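PDB 2FJK: fructose-bisphosphate aldolase from Thermus caldophilus, which belongs to the class II aldolases, metabolic enzymes built on a TIM-barrel fold, and binds 1,3-dihydroxyacetonephosphate in its pocket. Local coordinates for residues A21-N26 against N251-L256. Numbering follows the deposited sequence.
With 13P (1,3-dihydroxyacetonephosphate), chain E.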
loop_
_atom_site.group_PDB
_atom_site.type_symbol
_atom_site.label_atom_id
_atom_site.label_comp_id
_atom_site.label_asym_id
_atom_site.label_seq_id
_atom_site.Cartn_x
_atom_site.Cartn_y
_atom_site.Cartn_z
ATOM N N ALA A 21 15.470 -19.710 2.097
ATOM C CA ALA A 21 15.388 -18.339 2.581
ATOM C C ALA A 21 16.497 -17.686 1.774
ATOM O O ALA A 21 17.618 -18.200 1.726
ATOM C CB ALA A 21 15.687 -18.261 4.085
ATOM N N PHE A 22 16.183 -16.579 1.113
ATOM C CA PHE A 22 17.169 -15.907 0.289
ATOM C C PHE A 22 17.303 -14.435 0.635
ATOM O O PHE A 22 16.308 -13.706 0.718
ATOM C CB PHE A 22 16.809 -16.063 -1.188
ATOM C CG PHE A 22 16.615 -17.492 -1.617
ATOM C CD1 PHE A 22 15.404 -18.140 -1.400
ATOM C CD2 PHE A 22 17.649 -18.192 -2.231
ATOM C CE1 PHE A 22 15.218 -19.468 -1.788
ATOM C CE2 PHE A 22 17.477 -19.523 -2.623
ATOM C CZ PHE A 22 16.257 -20.161 -2.400
ATOM N N ASN A 23 18.543 -14.004 0.829
ATOM C CA ASN A 23 18.829 -12.620 1.182
ATOM C C ASN A 23 18.660 -11.710 -0.012
ATOM O O ASN A 23 19.026 -12.067 -1.129
ATOM C CB ASN A 23 20.250 -12.502 1.737
ATOM C CG ASN A 23 20.375 -13.120 3.094
ATOM O OD1 ASN A 23 20.078 -12.485 4.114
ATOM N ND2 ASN A 23 20.790 -14.377 3.126
ATOM N N THR A 24 18.090 -10.536 0.241
ATOM C CA THR A 24 17.849 -9.546 -0.801
ATOM C C THR A 24 18.297 -8.201 -0.288
ATOM O O THR A 24 18.206 -7.937 0.905
ATOM C CB THR A 24 16.364 -9.367 -1.115
ATOM O OG1 THR A 24 15.723 -10.640 -1.192
ATOM C CG2 THR A 24 16.209 -8.619 -2.427
ATOM N N ASN A 25 18.731 -7.343 -1.197
ATOM C CA ASN A 25 19.167 -6.007 -0.835
ATOM C C ASN A 25 18.583 -4.928 -1.754
ATOM O O ASN A 25 18.706 -3.741 -1.475
ATOM C CB ASN A 25 20.697 -5.959 -0.811
ATOM C CG ASN A 25 21.263 -6.526 0.484
ATOM O OD1 ASN A 25 21.347 -5.823 1.486
ATOM N ND2 ASN A 25 21.624 -7.808 0.475
ATOM N N ASN A 26 17.932 -5.338 -2.841
ATOM C CA ASN A 26 17.326 -4.365 -3.739
ATOM C C ASN A 26 16.209 -4.968 -4.589
ATOM O O ASN A 26 15.693 -6.058 -4.288
ATOM C CB ASN A 26 18.394 -3.702 -4.633
ATOM C CG ASN A 26 19.045 -4.671 -5.606
ATOM O OD1 ASN A 26 18.659 -5.830 -5.704
ATOM N ND2 ASN A 26 20.035 -4.189 -6.337
ATOM N N ASN A 251 19.144 -21.000 4.581
ATOM C CA ASN A 251 19.524 -19.669 4.136
ATOM C C ASN A 251 20.633 -19.685 3.089
ATOM O O ASN A 251 21.619 -20.412 3.224
ATOM C CB ASN A 251 19.966 -18.839 5.336
ATOM C CG ASN A 251 18.839 -18.013 5.930
ATOM O OD1 ASN A 251 18.743 -16.805 5.683
ATOM N ND2 ASN A 251 17.980 -18.656 6.718
ATOM N N THR A 252 20.464 -18.866 2.053
ATOM C CA THR A 252 21.441 -18.739 0.964
ATOM C C THR A 252 21.666 -17.265 0.657
ATOM O O THR A 252 20.717 -16.540 0.352
ATOM C CB THR A 252 20.949 -19.410 -0.333
ATOM O OG1 THR A 252 20.602 -20.766 -0.062
ATOM C CG2 THR A 252 22.041 -19.372 -1.409
ATOM N N ASP A 253 22.921 -16.828 0.715
ATOM C CA ASP A 253 23.249 -15.431 0.467
ATOM C C ASP A 253 24.473 -15.299 -0.444
ATOM O O ASP A 253 24.379 -14.740 -1.532
ATOM C CB ASP A 253 23.490 -14.731 1.814
ATOM C CG ASP A 253 23.772 -13.253 1.674
ATOM O OD1 ASP A 253 23.675 -12.718 0.555
ATOM O OD2 ASP A 253 24.092 -12.620 2.703
ATOM N N THR A 254 25.614 -15.810 0.014
ATOM C CA THR A 254 26.856 -15.771 -0.755
ATOM C C THR A 254 26.694 -16.232 -2.218
ATOM O O THR A 254 27.173 -15.567 -3.139
ATOM C CB THR A 254 27.946 -16.662 -0.096
ATOM O OG1 THR A 254 28.339 -16.098 1.161
ATOM C CG2 THR A 254 29.163 -16.781 -1.001
ATOM N N ASP A 255 26.035 -17.370 -2.426
ATOM C CA ASP A 255 25.846 -17.893 -3.777
ATOM C C ASP A 255 25.226 -16.853 -4.709
ATOM O O ASP A 255 25.652 -16.711 -5.852
ATOM C CB ASP A 255 24.967 -19.157 -3.771
ATOM C CG ASP A 255 25.679 -20.380 -3.190
ATOM O OD1 ASP A 255 26.927 -20.424 -3.196
ATOM O OD2 ASP A 255 24.982 -21.313 -2.740
ATOM N N LEU A 256 24.233 -16.124 -4.205
ATOM C CA LEU A 256 23.540 -15.106 -4.990
ATOM C C LEU A 256 24.424 -13.916 -5.300
ATOM O O LEU A 256 24.453 -13.447 -6.433
ATOM C CB LEU A 256 22.296 -14.626 -4.254
ATOM C CG LEU A 256 21.384 -15.712 -3.691
ATOM C CD1 LEU A 256 20.116 -15.053 -3.185
ATOM C CD2 LEU A 256 21.061 -16.753 -4.748
HETATM P P 13P E . 25.930 -17.669 3.326
HETATM O O1P 13P E . 27.096 -16.568 3.336
HETATM O O2P 13P E . 26.642 -19.078 3.456
HETATM O O3P 13P E . 25.165 -17.593 1.970
HETATM O O1 13P E . 24.941 -17.369 4.556
HETATM C C1 13P E . 23.551 -17.646 4.399
HETATM C C2 13P E . 22.962 -17.532 5.783
HETATM O O2 13P E . 23.473 -18.159 6.708
HETATM C C3 13P E . 21.744 -16.648 6.046
HETATM O O3 13P E . 21.449 -16.609 7.438
HETATM O O HOH W 1 18.009 -20.632 0.425
HETATM O O HOH W 2 22.121 -12.008 -1.790
#
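Ala-21 and Phe-22 pair in parallel with Asn-251 and Thr-252, joining strand 19-23 to strand 247-252. Thr-252 N donates to Ala-21 O (2.9 Å), while Asn-23 N reaches Thr-252 O in a weaker, longer bond of 3.4 Å. Ala-21 O also takes a CA-H...O contact from Asn-251.

Two waters bridge the segments. One donates to Ala-21 O and is hydrogen-bonded to Thr-252 OG1, which Arg-295 also engages; it sits over one face of the Phe-22 ring, toward the rim. The other donates to both Asn-23 O and Asp-253 OD1.

Side chains divide between the two faces of the sheet. Phe-22 and Thr-252 run side by side, with CB of Thr-252 4.0 Å from CD2 of the ring, and CD1 of Leu-256 meets the ring edge near its plane. Val-292 and Arg-295 of helix 277-299 pack on Phe-22, and Val-291 meets Leu-256. On the other face CB of Ala-21 touches the Asn-251 amide at ND2 (3.5 Å). Beyond the paired residues, Asn-23 crosses Asp-253 at about a right angle. Asp-253 CG is anti to its backbone N (chi1 -177°), which brings it 3.6 Å from Asn-23 CB, amide and carboxylate planes 33° apart; OD2 forms a salt bridge with Arg-257.

Asn-251 borders the C3 end of 1,3-dihydroxyacetonephosphate, modelled too close to trust in detail. Phosphate oxygen O3P of the ligand accepts from Asp-253 N and Thr-254 N (2.7 Å from each), and Thr-254 OG1 donates to O1P. Phosphate bound by backbone N-H groups at a helix N-terminus, just past the C-terminal end of a parallel strand, is characteristic of TIM-barrel phosphate sites.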